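Local coordinates for solute-binding protein (Thermoactinomyces vulgaris, PDB 2ZYO) that binds maltotetraose between its two lobes and probably hands cyclodextrins and maltodextrins on to a membrane sugar transporter, at residues N105-D109 and V110-A114; Y175-Y178 and F179-A183; F189-D193 and G194-P198; P354-G357 and V358-P362. All coordinates share one frame; numbering follows the deposited sequence.

Interaction 1. Residues N105-D109 and V110-A114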
loop_
_atom_site.group_PDB
_atom_site.type_symbol
_atom_site.label_atom_id
_atom_site.label_comp_id
_atom_site.label_asym_id
_atom_site.label_seq_id
_atom_site.Cartn_x
_atom_site.Cartn_y
_atom_site.Cartn_z
ATOM N N ASN A 105 -11.248 16.917 2.346
ATOM C CA ASN A 105 -10.415 17.407 3.445
ATOM C C ASN A 105 -10.637 16.708 4.791
ATOM O O ASN A 105 -9.941 16.999 5.762
ATOM C CB ASN A 105 -10.554 18.925 3.588
ATOM C CG ASN A 105 -9.840 19.687 2.481
ATOM O OD1 ASN A 105 -8.937 19.165 1.822
ATOM N ND2 ASN A 105 -10.236 20.936 2.284
ATOM N N GLN A 106 -11.610 15.799 4.847
ATOM C CA GLN A 106 -11.771 14.916 6.003
ATOM C C GLN A 106 -10.599 13.942 6.069
ATOM O O GLN A 106 -10.284 13.403 7.130
ATOM C CB GLN A 106 -13.066 14.105 5.903
ATOM C CG GLN A 106 -14.360 14.909 5.931
ATOM C CD GLN A 106 -15.567 14.091 5.485
ATOM O OE1 GLN A 106 -15.503 12.862 5.379
ATOM N NE2 GLN A 106 -16.675 14.773 5.223
ATOM N N PHE A 107 -9.954 13.731 4.924
ATOM C CA PHE A 107 -8.972 12.667 4.775
ATOM C C PHE A 107 -7.574 13.181 4.473
ATOM O O PHE A 107 -7.403 14.284 3.946
ATOM C CB PHE A 107 -9.413 11.697 3.675
ATOM C CG PHE A 107 -10.800 11.158 3.867
ATOM C CD1 PHE A 107 -11.037 10.122 4.763
ATOM C CD2 PHE A 107 -11.874 11.695 3.160
ATOM C CE1 PHE A 107 -12.323 9.624 4.951
ATOM C CE2 PHE A 107 -13.161 11.204 3.341
ATOM C CZ PHE A 107 -13.386 10.164 4.238
ATOM N N ASP A 108 -6.587 12.356 4.813
ATOM C CA ASP A 108 -5.180 12.620 4.537
ATOM C C ASP A 108 -4.979 13.002 3.068
ATOM O O ASP A 108 -5.486 12.324 2.170
ATOM C CB ASP A 108 -4.356 11.382 4.902
ATOM C CG ASP A 108 -2.867 11.595 4.734
ATOM O OD1 ASP A 108 -2.201 11.968 5.723
ATOM O OD2 ASP A 108 -2.364 11.388 3.608
ATOM N N ASP A 109 -4.250 14.094 2.842
ATOM C CA ASP A 109 -4.046 14.643 1.498
ATOM C C ASP A 109 -3.400 13.648 0.533
ATOM O O ASP A 109 -3.795 13.563 -0.631
ATOM C CB ASP A 109 -3.215 15.932 1.558
ATOM C CG ASP A 109 -3.984 17.114 2.144
ATOM O OD1 ASP A 109 -5.156 16.955 2.551
ATOM O OD2 ASP A 109 -3.403 18.221 2.197
ATOM N N VAL A 110 -2.417 12.898 1.023
ATOM C CA VAL A 110 -1.694 11.930 0.194
ATOM C C VAL A 110 -2.560 10.703 -0.125
ATOM O O VAL A 110 -2.498 10.162 -1.233
ATOM C CB VAL A 110 -0.339 11.525 0.835
ATOM C CG1 VAL A 110 0.441 10.594 -0.075
ATOM C CG2 VAL A 110 0.494 12.763 1.137
ATOM N N ALA A 111 -3.383 10.286 0.837
ATOM C CA ALA A 111 -4.323 9.187 0.624
ATOM C C ALA A 111 -5.358 9.540 -0.445
ATOM O O ALA A 111 -5.767 8.685 -1.233
ATOM C CB ALA A 111 -5.013 8.816 1.929
ATOM N N MET A 112 -5.773 10.805 -0.472
ATOM C CA MET A 112 -6.738 11.269 -1.465
ATOM C C MET A 112 -6.140 11.319 -2.867
ATOM O O MET A 112 -6.832 11.057 -3.848
ATOM C CB MET A 112 -7.321 12.629 -1.073
ATOM C CG MET A 112 -8.238 12.587 0.148
ATOM S SD MET A 112 -9.521 11.314 0.071
ATOM C CE MET A 112 -10.564 11.956 -1.235
ATOM N N LYS A 113 -4.851 11.642 -2.952
ATOM C CA LYS A 113 -4.134 11.620 -4.227
ATOM C C LYS A 113 -4.132 10.216 -4.829
ATOM O O LYS A 113 -4.242 10.057 -6.044
ATOM C CB LYS A 113 -2.703 12.131 -4.060
ATOM C CG LYS A 113 -2.604 13.621 -3.774
ATOM C CD LYS A 113 -1.152 14.078 -3.718
ATOM C CE LYS A 113 -1.023 15.473 -3.116
ATOM N NZ LYS A 113 -1.766 16.513 -3.887
ATOM N N ALA A 114 -4.026 9.205 -3.967
ATOM C CA ALA A 114 -4.043 7.806 -4.397
ATOM C C ALA A 114 -5.359 7.412 -5.063
ATOM O O ALA A 114 -5.385 6.497 -5.883
ATOM C CB ALA A 114 -3.749 6.883 -3.225
#

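Interaction 2. Residues Y175-Y178 and F179-A183. With GLC (alpha-D-glucopyranose), chain B; GLC (alpha-D-glucopyranose), chain C.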
loop_
_atom_site.group_PDB
_atom_site.type_symbol
_atom_site.label_atom_id
_atom_site.label_comp_id
_atom_site.label_asym_id
_atom_site.label_seq_id
_atom_site.Cartn_x
_atom_site.Cartn_y
_atom_site.Cartn_z
ATOM N N TYR A 175 9.244 -3.109 -4.026
ATOM C CA TYR A 175 8.236 -2.569 -3.119
ATOM C C TYR A 175 8.876 -2.140 -1.791
ATOM O O TYR A 175 8.533 -1.094 -1.230
ATOM C CB TYR A 175 7.092 -3.566 -2.869
ATOM C CG TYR A 175 6.111 -3.029 -1.853
ATOM C CD1 TYR A 175 5.107 -2.140 -2.232
ATOM C CD2 TYR A 175 6.223 -3.364 -0.502
ATOM C CE1 TYR A 175 4.222 -1.614 -1.297
ATOM C CE2 TYR A 175 5.345 -2.844 0.442
ATOM C CZ TYR A 175 4.350 -1.968 0.036
ATOM O OH TYR A 175 3.485 -1.450 0.970
ATOM N N TYR A 176 9.811 -2.953 -1.307
ATOM C CA TYR A 176 10.453 -2.726 -0.017
ATOM C C TYR A 176 11.634 -1.766 -0.109
ATOM O O TYR A 176 11.859 -0.962 0.798
ATOM C CB TYR A 176 10.885 -4.060 0.605
ATOM C CG TYR A 176 9.714 -4.936 0.991
ATOM C CD1 TYR A 176 9.175 -4.882 2.276
ATOM C CD2 TYR A 176 9.129 -5.807 0.067
ATOM C CE1 TYR A 176 8.090 -5.674 2.636
ATOM C CE2 TYR A 176 8.039 -6.603 0.419
ATOM C CZ TYR A 176 7.529 -6.534 1.707
ATOM O OH TYR A 176 6.456 -7.316 2.069
ATOM N N THR A 177 12.369 -1.842 -1.215
ATOM C CA THR A 177 13.582 -1.046 -1.389
ATOM C C THR A 177 13.311 0.334 -1.973
ATOM O O THR A 177 14.239 1.128 -2.137
ATOM C CB THR A 177 14.595 -1.758 -2.298
ATOM O OG1 THR A 177 14.022 -1.927 -3.598
ATOM C CG2 THR A 177 14.970 -3.110 -1.726
ATOM N N TYR A 178 12.048 0.628 -2.280
ATOM C CA TYR A 178 11.700 1.920 -2.873
ATOM C C TYR A 178 12.323 3.109 -2.141
ATOM O O TYR A 178 12.823 4.036 -2.785
ATOM C CB TYR A 178 10.186 2.107 -2.981
ATOM C CG TYR A 178 9.806 3.452 -3.561
ATOM C CD1 TYR A 178 10.070 3.753 -4.896
ATOM C CD2 TYR A 178 9.202 4.428 -2.772
ATOM C CE1 TYR A 178 9.732 4.987 -5.435
ATOM C CE2 TYR A 178 8.863 5.667 -3.302
ATOM C CZ TYR A 178 9.131 5.938 -4.634
ATOM O OH TYR A 178 8.796 7.162 -5.175
ATOM N N PHE A 179 12.309 3.077 -0.806
ATOM C CA PHE A 179 12.837 4.198 -0.020
ATOM C C PHE A 179 14.295 4.512 -0.350
ATOM O O PHE A 179 14.707 5.668 -0.297
ATOM C CB PHE A 179 12.614 4.003 1.490
ATOM C CG PHE A 179 13.613 3.093 2.160
ATOM C CD1 PHE A 179 14.704 3.623 2.845
ATOM C CD2 PHE A 179 13.450 1.710 2.129
ATOM C CE1 PHE A 179 15.628 2.790 3.478
ATOM C CE2 PHE A 179 14.370 0.865 2.756
ATOM C CZ PHE A 179 15.461 1.407 3.435
ATOM N N LEU A 180 15.059 3.479 -0.710
ATOM C CA LEU A 180 16.459 3.657 -1.106
ATOM C C LEU A 180 16.581 4.400 -2.433
ATOM O O LEU A 180 17.491 5.208 -2.613
ATOM C CB LEU A 180 17.185 2.309 -1.180
ATOM C CG LEU A 180 17.317 1.517 0.127
ATOM C CD1 LEU A 180 17.799 0.095 -0.136
ATOM C CD2 LEU A 180 18.244 2.222 1.110
ATOM N N PHE A 181 15.664 4.120 -3.358
ATOM C CA PHE A 181 15.628 4.806 -4.648
ATOM C C PHE A 181 15.114 6.236 -4.497
ATOM O O PHE A 181 15.702 7.173 -5.040
ATOM C CB PHE A 181 14.781 4.019 -5.652
ATOM C CG PHE A 181 15.422 2.732 -6.100
ATOM C CD1 PHE A 181 16.140 2.680 -7.286
ATOM C CD2 PHE A 181 15.311 1.576 -5.331
ATOM C CE1 PHE A 181 16.738 1.494 -7.711
ATOM C CE2 PHE A 181 15.909 0.380 -5.743
ATOM C CZ PHE A 181 16.621 0.340 -6.935
ATOM N N ALA A 182 14.030 6.398 -3.740
ATOM C CA ALA A 182 13.452 7.717 -3.476
ATOM C C ALA A 182 14.444 8.654 -2.785
ATOM O O ALA A 182 14.476 9.852 -3.076
ATOM C CB ALA A 182 12.181 7.586 -2.653
ATOM N N ALA A 183 15.257 8.100 -1.884
ATOM C CA ALA A 183 16.290 8.861 -1.174
ATOM C C ALA A 183 17.274 9.529 -2.131
ATOM O O ALA A 183 17.781 10.615 -1.853
ATOM C CB ALA A 183 17.036 7.960 -0.203
HETATM C C1 GLC B . 2.480 -6.312 0.823
HETATM C C2 GLC B . 1.574 -5.319 0.050
HETATM C C3 GLC B . 1.664 -5.486 -1.481
HETATM C C4 GLC B . 3.112 -5.638 -1.947
HETATM C C5 GLC B . 3.805 -6.727 -1.133
HETATM C C6 GLC B . 5.258 -6.940 -1.532
HETATM O O1 GLC B . 1.953 -7.593 0.823
HETATM O O2 GLC B . 0.218 -5.465 0.468
HETATM O O3 GLC B . 1.094 -4.349 -2.116
HETATM O O4 GLC B . 3.131 -5.990 -3.344
HETATM O O5 GLC B . 3.799 -6.362 0.260
HETATM O O6 GLC B . 5.403 -8.064 -2.388
HETATM C C1 GLC C . 3.536 -4.972 -4.214
HETATM C C2 GLC C . 2.510 -4.811 -5.338
HETATM C C3 GLC C . 2.529 -6.043 -6.240
HETATM C C4 GLC C . 3.945 -6.288 -6.768
HETATM C C5 GLC C . 4.930 -6.382 -5.598
HETATM C C6 GLC C . 6.371 -6.491 -6.055
HETATM O O2 GLC C . 1.215 -4.647 -4.782
HETATM O O3 GLC C . 1.634 -5.858 -7.325
HETATM O O4 GLC C . 3.975 -7.496 -7.516
HETATM O O5 GLC C . 4.833 -5.206 -4.761
HETATM O O6 GLC C . 6.978 -7.670 -5.550
HETATM O O HOH W 1 10.386 1.405 0.746
#

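Interaction 3. Residues F189-D193 and G194-P198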
loop_
_atom_site.group_PDB
_atom_site.type_symbol
_atom_site.label_atom_id
_atom_site.label_comp_id
_atom_site.label_asym_id
_atom_site.label_seq_id
_atom_site.Cartn_x
_atom_site.Cartn_y
_atom_site.Cartn_z
ATOM N N PHE A 189 7.944 6.589 -12.737
ATOM C CA PHE A 189 7.526 7.350 -13.914
ATOM C C PHE A 189 7.638 8.836 -13.605
ATOM O O PHE A 189 7.402 9.254 -12.470
ATOM C CB PHE A 189 6.075 7.032 -14.292
ATOM C CG PHE A 189 5.825 5.585 -14.617
ATOM C CD1 PHE A 189 6.207 5.056 -15.847
ATOM C CD2 PHE A 189 5.182 4.757 -13.702
ATOM C CE1 PHE A 189 5.967 3.718 -16.155
ATOM C CE2 PHE A 189 4.940 3.419 -14.001
ATOM C CZ PHE A 189 5.332 2.900 -15.228
ATOM N N LYS A 190 7.991 9.634 -14.611
ATOM C CA LYS A 190 8.030 11.085 -14.445
ATOM C C LYS A 190 6.622 11.628 -14.216
ATOM O O LYS A 190 5.714 11.381 -15.014
ATOM C CB LYS A 190 8.680 11.759 -15.658
ATOM C CG LYS A 190 8.657 13.292 -15.643
ATOM C CD LYS A 190 9.479 13.880 -14.498
ATOM C CE LYS A 190 9.539 15.402 -14.572
ATOM N NZ LYS A 190 8.191 16.039 -14.505
ATOM N N GLU A 191 6.458 12.355 -13.115
ATOM C CA GLU A 191 5.171 12.927 -12.739
ATOM C C GLU A 191 5.081 14.390 -13.148
ATOM O O GLU A 191 6.016 15.167 -12.934
ATOM C CB GLU A 191 4.942 12.785 -11.231
ATOM C CG GLU A 191 3.518 13.098 -10.776
ATOM C CD GLU A 191 3.266 12.739 -9.321
ATOM O OE1 GLU A 191 3.547 11.587 -8.922
ATOM O OE2 GLU A 191 2.771 13.608 -8.574
ATOM N N GLN A 192 3.947 14.749 -13.744
ATOM C CA GLN A 192 3.655 16.126 -14.114
ATOM C C GLN A 192 2.191 16.447 -13.822
ATOM O O GLN A 192 1.290 15.986 -14.528
ATOM C CB GLN A 192 3.993 16.377 -15.591
ATOM C CG GLN A 192 3.733 17.800 -16.093
ATOM C CD GLN A 192 4.637 18.835 -15.448
ATOM O OE1 GLN A 192 4.417 19.247 -14.309
ATOM N NE2 GLN A 192 5.653 19.272 -16.184
ATOM N N ASP A 193 1.975 17.222 -12.761
ATOM C CA ASP A 193 0.650 17.703 -12.356
ATOM C C ASP A 193 -0.396 16.588 -12.235
ATOM O O ASP A 193 -1.511 16.701 -12.753
ATOM C CB ASP A 193 0.177 18.826 -13.292
ATOM C CG ASP A 193 1.046 20.071 -13.196
ATOM O OD1 ASP A 193 1.117 20.669 -12.102
ATOM O OD2 ASP A 193 1.655 20.455 -14.217
ATOM N N GLY A 194 -0.020 15.514 -11.546
ATOM C CA GLY A 194 -0.918 14.387 -11.306
ATOM C C GLY A 194 -0.816 13.272 -12.332
ATOM O O GLY A 194 -1.124 12.116 -12.026
ATOM N N THR A 195 -0.387 13.616 -13.545
ATOM C CA THR A 195 -0.278 12.644 -14.635
ATOM C C THR A 195 1.122 12.048 -14.735
ATOM O O THR A 195 2.122 12.772 -14.759
ATOM C CB THR A 195 -0.661 13.250 -16.007
ATOM O OG1 THR A 195 0.220 14.333 -16.322
ATOM C CG2 THR A 195 -2.101 13.749 -16.001
ATOM N N LEU A 196 1.175 10.720 -14.794
ATOM C CA LEU A 196 2.426 9.998 -14.988
ATOM C C LEU A 196 2.645 9.706 -16.464
ATOM O O LEU A 196 1.704 9.356 -17.182
ATOM C CB LEU A 196 2.426 8.688 -14.191
ATOM C CG LEU A 196 2.307 8.756 -12.664
ATOM C CD1 LEU A 196 2.281 7.358 -12.075
ATOM C CD2 LEU A 196 3.442 9.559 -12.055
ATOM N N ASP A 197 3.886 9.861 -16.915
ATOM C CA ASP A 197 4.243 9.534 -18.289
ATOM C C ASP A 197 4.809 8.116 -18.327
ATOM O O ASP A 197 5.908 7.876 -17.821
ATOM C CB ASP A 197 5.250 10.550 -18.847
ATOM C CG ASP A 197 5.575 10.318 -20.322
ATOM O OD1 ASP A 197 4.995 9.402 -20.947
ATOM O OD2 ASP A 197 6.421 11.064 -20.861
ATOM N N PRO A 198 4.058 7.172 -18.928
ATOM C CA PRO A 198 4.511 5.785 -19.019
ATOM C C PRO A 198 5.745 5.622 -19.904
ATOM O O PRO A 198 6.427 4.601 -19.824
ATOM C CB PRO A 198 3.314 5.063 -19.642
ATOM C CG PRO A 198 2.564 6.120 -20.370
ATOM C CD PRO A 198 2.735 7.360 -19.555
#

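Interaction 4. Residues P354-G357 and V358-P362. With GLC (alpha-D-glucopyranose), chain C.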
loop_
_atom_site.group_PDB
_atom_site.type_symbol
_atom_site.label_atom_id
_atom_site.label_comp_id
_atom_site.label_asym_id
_atom_site.label_seq_id
_atom_site.Cartn_x
_atom_site.Cartn_y
_atom_site.Cartn_z
ATOM N N PRO A 354 -1.934 1.737 -15.510
ATOM C CA PRO A 354 -1.835 0.324 -15.902
ATOM C C PRO A 354 -0.400 -0.145 -16.148
ATOM O O PRO A 354 -0.071 -1.299 -15.864
ATOM C CB PRO A 354 -2.645 0.264 -17.202
ATOM C CG PRO A 354 -3.615 1.384 -17.088
ATOM C CD PRO A 354 -2.861 2.478 -16.387
ATOM N N GLU A 355 0.441 0.755 -16.648
ATOM C CA GLU A 355 1.830 0.438 -16.977
ATOM C C GLU A 355 2.680 -0.007 -15.783
ATOM O O GLU A 355 3.670 -0.716 -15.959
ATOM C CB GLU A 355 2.492 1.613 -17.699
ATOM C CG GLU A 355 1.950 1.854 -19.106
ATOM C CD GLU A 355 0.647 2.646 -19.136
ATOM O OE1 GLU A 355 0.237 3.199 -18.090
ATOM O OE2 GLU A 355 0.031 2.715 -20.220
ATOM N N MET A 356 2.294 0.397 -14.573
ATOM C CA MET A 356 3.007 -0.041 -13.370
ATOM C C MET A 356 2.953 -1.563 -13.200
ATOM O O MET A 356 3.878 -2.164 -12.651
ATOM C CB MET A 356 2.466 0.658 -12.118
ATOM C CG MET A 356 3.299 0.404 -10.863
ATOM S SD MET A 356 4.977 1.055 -10.990
ATOM C CE MET A 356 5.783 0.236 -9.617
ATOM N N GLY A 357 1.875 -2.174 -13.688
ATOM C CA GLY A 357 1.684 -3.623 -13.599
ATOM C C GLY A 357 2.828 -4.456 -14.152
ATOM O O GLY A 357 3.127 -5.532 -13.628
ATOM N N VAL A 358 3.473 -3.956 -15.203
ATOM C CA VAL A 358 4.561 -4.688 -15.857
ATOM C C VAL A 358 5.950 -4.218 -15.409
ATOM O O VAL A 358 6.965 -4.677 -15.934
ATOM C CB VAL A 358 4.442 -4.654 -17.406
ATOM C CG1 VAL A 358 3.157 -5.344 -17.859
ATOM C CG2 VAL A 358 4.514 -3.224 -17.932
ATOM N N VAL A 359 5.986 -3.306 -14.439
ATOM C CA VAL A 359 7.250 -2.807 -13.894
ATOM C C VAL A 359 7.834 -3.775 -12.860
ATOM O O VAL A 359 9.045 -4.013 -12.848
ATOM C CB VAL A 359 7.102 -1.377 -13.293
ATOM C CG1 VAL A 359 8.320 -0.993 -12.444
ATOM C CG2 VAL A 359 6.889 -0.360 -14.398
ATOM N N TRP A 360 6.967 -4.340 -12.019
ATOM C CA TRP A 360 7.388 -5.165 -10.880
ATOM C C TRP A 360 8.324 -6.315 -11.251
ATOM O O TRP A 360 9.390 -6.459 -10.652
ATOM C CB TRP A 360 6.177 -5.704 -10.108
ATOM C CG TRP A 360 5.271 -4.643 -9.561
ATOM C CD1 TRP A 360 4.020 -4.331 -10.004
ATOM C CD2 TRP A 360 5.544 -3.751 -8.471
ATOM N NE1 TRP A 360 3.491 -3.305 -9.258
ATOM C CE2 TRP A 360 4.407 -2.927 -8.311
ATOM C CE3 TRP A 360 6.639 -3.567 -7.614
ATOM C CZ2 TRP A 360 4.329 -1.934 -7.326
ATOM C CZ3 TRP A 360 6.562 -2.578 -6.635
ATOM C CH2 TRP A 360 5.414 -1.775 -6.501
ATOM N N GLU A 361 7.928 -7.129 -12.230
ATOM C CA GLU A 361 8.711 -8.310 -12.618
ATOM C C GLU A 361 10.155 -7.970 -13.036
ATOM O O GLU A 361 11.097 -8.489 -12.433
ATOM C CB GLU A 361 7.980 -9.131 -13.695
ATOM C CG GLU A 361 8.655 -10.453 -14.069
ATOM C CD GLU A 361 8.023 -11.120 -15.283
ATOM O OE1 GLU A 361 6.787 -11.027 -15.451
ATOM O OE2 GLU A 361 8.764 -11.743 -16.072
ATOM N N PRO A 362 10.335 -7.099 -14.055
ATOM C CA PRO A 362 11.683 -6.703 -14.488
ATOM C C PRO A 362 12.523 -6.021 -13.404
ATOM O O PRO A 362 13.717 -6.307 -13.293
ATOM C CB PRO A 362 11.418 -5.727 -15.643
ATOM C CG PRO A 362 10.037 -6.004 -16.080
ATOM C CD PRO A 362 9.294 -6.458 -14.880
HETATM C C1 GLC C . 3.536 -4.972 -4.214
HETATM C C2 GLC C . 2.510 -4.811 -5.338
HETATM C C3 GLC C . 2.529 -6.043 -6.240
HETATM C C4 GLC C . 3.945 -6.288 -6.768
HETATM C C5 GLC C . 4.930 -6.382 -5.598
HETATM C C6 GLC C . 6.371 -6.491 -6.055
HETATM O O2 GLC C . 1.215 -4.647 -4.782
HETATM O O3 GLC C . 1.634 -5.858 -7.325
HETATM O O4 GLC C . 3.975 -7.496 -7.516
HETATM O O5 GLC C . 4.833 -5.206 -4.761
HETATM O O6 GLC C . 6.978 -7.670 -5.550
HETATM O O HOH W 2 5.263 -7.176 -13.517
#

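Interaction 1. Residues N105-D109 and V110-A114
Between Phe107 and Met112 the backbone passes from an extended run at Phe107 and Asp108 straight into helix 109-114, and the first turn closes with a bond from Met112 N to Asp108 O at 3.1 Å. Asp108 is the N-cap. Its CG stands anti to the backbone N (chi1 -176°), which swings the carboxylate forward over the start of the helix. OD2 does all the capping: it accepts from Ala111 N at 3.2 Å through its anti lone pair, and from Val110 N at 3.0 Å in a bent, weak bond. One oxygen thus takes up two amides of the first turn, one well and one weakly, as an N-cap does, and the negative charge there would probably suit the positive end of the helix dipole. The next turn follows in regular fashion, Lys113 N donating to Asp109 O at 3.2 Å. On another side of the turn the Met112 chain, bent at chi2 and chi3, folds back towards Phe107 in a Met-aromatic contact. The sulfur sits oblique to the ring, 4.8 Å from its centroid. Around this pair strand 120-136 supplies Leu124 and Pro125 against Phe107, and Leu121 and Pro125 against Met112, while Ala111 packs on Pro321 and Val281. The closest touch between the two side chains is at the root of the phenylalanine, where Phe107 CB meets Met112 SD at 3.6 Å.

Interaction 2. Residues Y175-Y178 and F179-A183
Tyr178 turns its CG away from the backbone N (chi1 179°), carrying its ring down the helix until Ala182 CB lies over one face, 4.2 Å from the centroid, as a CH-pi contact one turn on. Tyr178 O receives Ala182 N at 2.8 Å in a nearly straight bond. The helix is kinked just before this: Leu180 N reaches only to Thr177 O, and a water takes a bond from Phe179 N and gives one to Tyr176 O at 2.8 Å. That same carbonyl lies at the edge of the Phe179 ring, 3.4 Å from CD2. Tyr175 and Tyr176 belong to the glycan pocket, so this end of the helix lines the site. Tyr175 offers a ring face to the chain B glucose, whose C4 sits above its centre, and its CB lies 3.4 Å from O5 of the chain C unit; its CD2 overlies the Tyr176 ring, and Tyr176 CE2 meets C6 of the chain B glucose at 3.4 Å. A serine in place of Tyr175 would probably strip one ring face from the chain B glucose and open a gap beside the Tyr176 ring. Thr177 OG1 bonds to His367. Helix 206-220 packs on Thr177, Leu180 and Phe181, helix 147-157 on Phe179 and Leu180, and strand 120-136 brings Val131 against Tyr175 and Tyr176.

Interaction 3. Residues F189-D193 and G194-P198
Leu196 lies on the same face of this two-stranded hairpin as Glu191, and their side chains meet at a slant. The CD2 branch of Leu196 rests against the aliphatic part of the glutamate, 3.7 Å from Glu191 CB, and the extended glutamate chain lies along that methyl as far as OE1. At its other flank Leu196 leans on Phe189, CB to CB at 4.0 Å. The phenylalanine ring then runs along the other strand's end: Phe189 CD1 comes within 3.5 Å of Asp197 O and also meets Pro198 CA, both oblique to the ring. Strands 189-192 and 195-197 are antiparallel and twisted, their directions 146° apart, and are joined by a type I' turn from Gln192 to Thr195. Gln192 N gives a bond to Thr195 O at 2.9 Å, and Gln192 O takes two from Thr195. The backbone N comes from above the carbonyl plane, whereas OG1 comes in that plane at 2.7 Å; the hydroxyl is held between the backbone N and the carbonyl carbon (chi1 61°), the position from which it can reach back over the turn. Gly194 sits at backbone angles where a CB would collide with Asp193 O. Nearer the open end Asp197 N bonds to Lys190 O at 3.0 Å, and Lys190 curls its NZ round to Glu191 O at 2.8 Å. Most of the hairpin is at the surface, but Phe189 is buried: it packs on Ile201 of its partner strand and on Ile353, Met356 and Val359 ahead of helix 360-371, with Pro198 against Glu355.

Interaction 4. Residues P354-G357 and V358-P362
Trp360 is sandwiched between Met356 and a bound glucose, the aromatic platform by which many sugar-binding proteins, including this one with its two-lobed periplasmic-binding fold, hold the flat side of a pyranose. Over one face of the indole lies the Met356 methyl, 3.7 Å from the centroid of the six-membered ring, a CH-pi contact with the sulfur set back obliquely as a Met-aromatic partner. Over the opposite face comes the sugar: its C4 is 3.4 Å from Trp360 CD2, and its C6 is 3.3 Å from Trp360 CE3. A glycine in place of Trp360 would probably leave this glucose without its stacking surface and open a gap over the Met356 methyl. The methionine gets there by turning CG away from its backbone N (chi1 -171°) and bending at chi2, which brings the thioether back across the chain. Behind it, Met356 SD touches Val359 CB at 4.0 Å. A further layer packs on these two, Val188 and Pro351 on Met356, Leu203 and Met388 on Val359. The backbone underneath approaches the helix in irregular turns. Val359 N donates to Met356 O at 3.0 Å, and Val358 N makes a weak bond to Glu355 O. Phe174 and Tyr175 of helix 174-183 also border the indole, while helix 377-394 lies against Glu355, Val358 and Pro362. Where helix 360-371 begins, one water bridges the step, giving a bond to Gly357 O at 2.7 Å and taking one from Glu361 N at 3.0 Å.

In the fold
The four contacts follow one another along the chain, each closing before the next opens. Interaction 1 stands apart, its nearest atoms about 6 Å from those of interaction 3 and about 10 Å from those of interaction 2. Interactions 2 and 4 line the sugar; interaction 3 lies behind interaction 4. Interactions 2 and 4, with centres about 16 Å apart, touch where Tyr175 N lies 3.8 Å from Trp360 CZ3, and both meet the same glucose. Interaction 3 follows helix 174-183 in the chain and lies against 354-362, centres about 15 Å apart. The hairpin, through Phe189, packs behind the Met356 that underlies the pocket tryptophan, one layer further from the sugar.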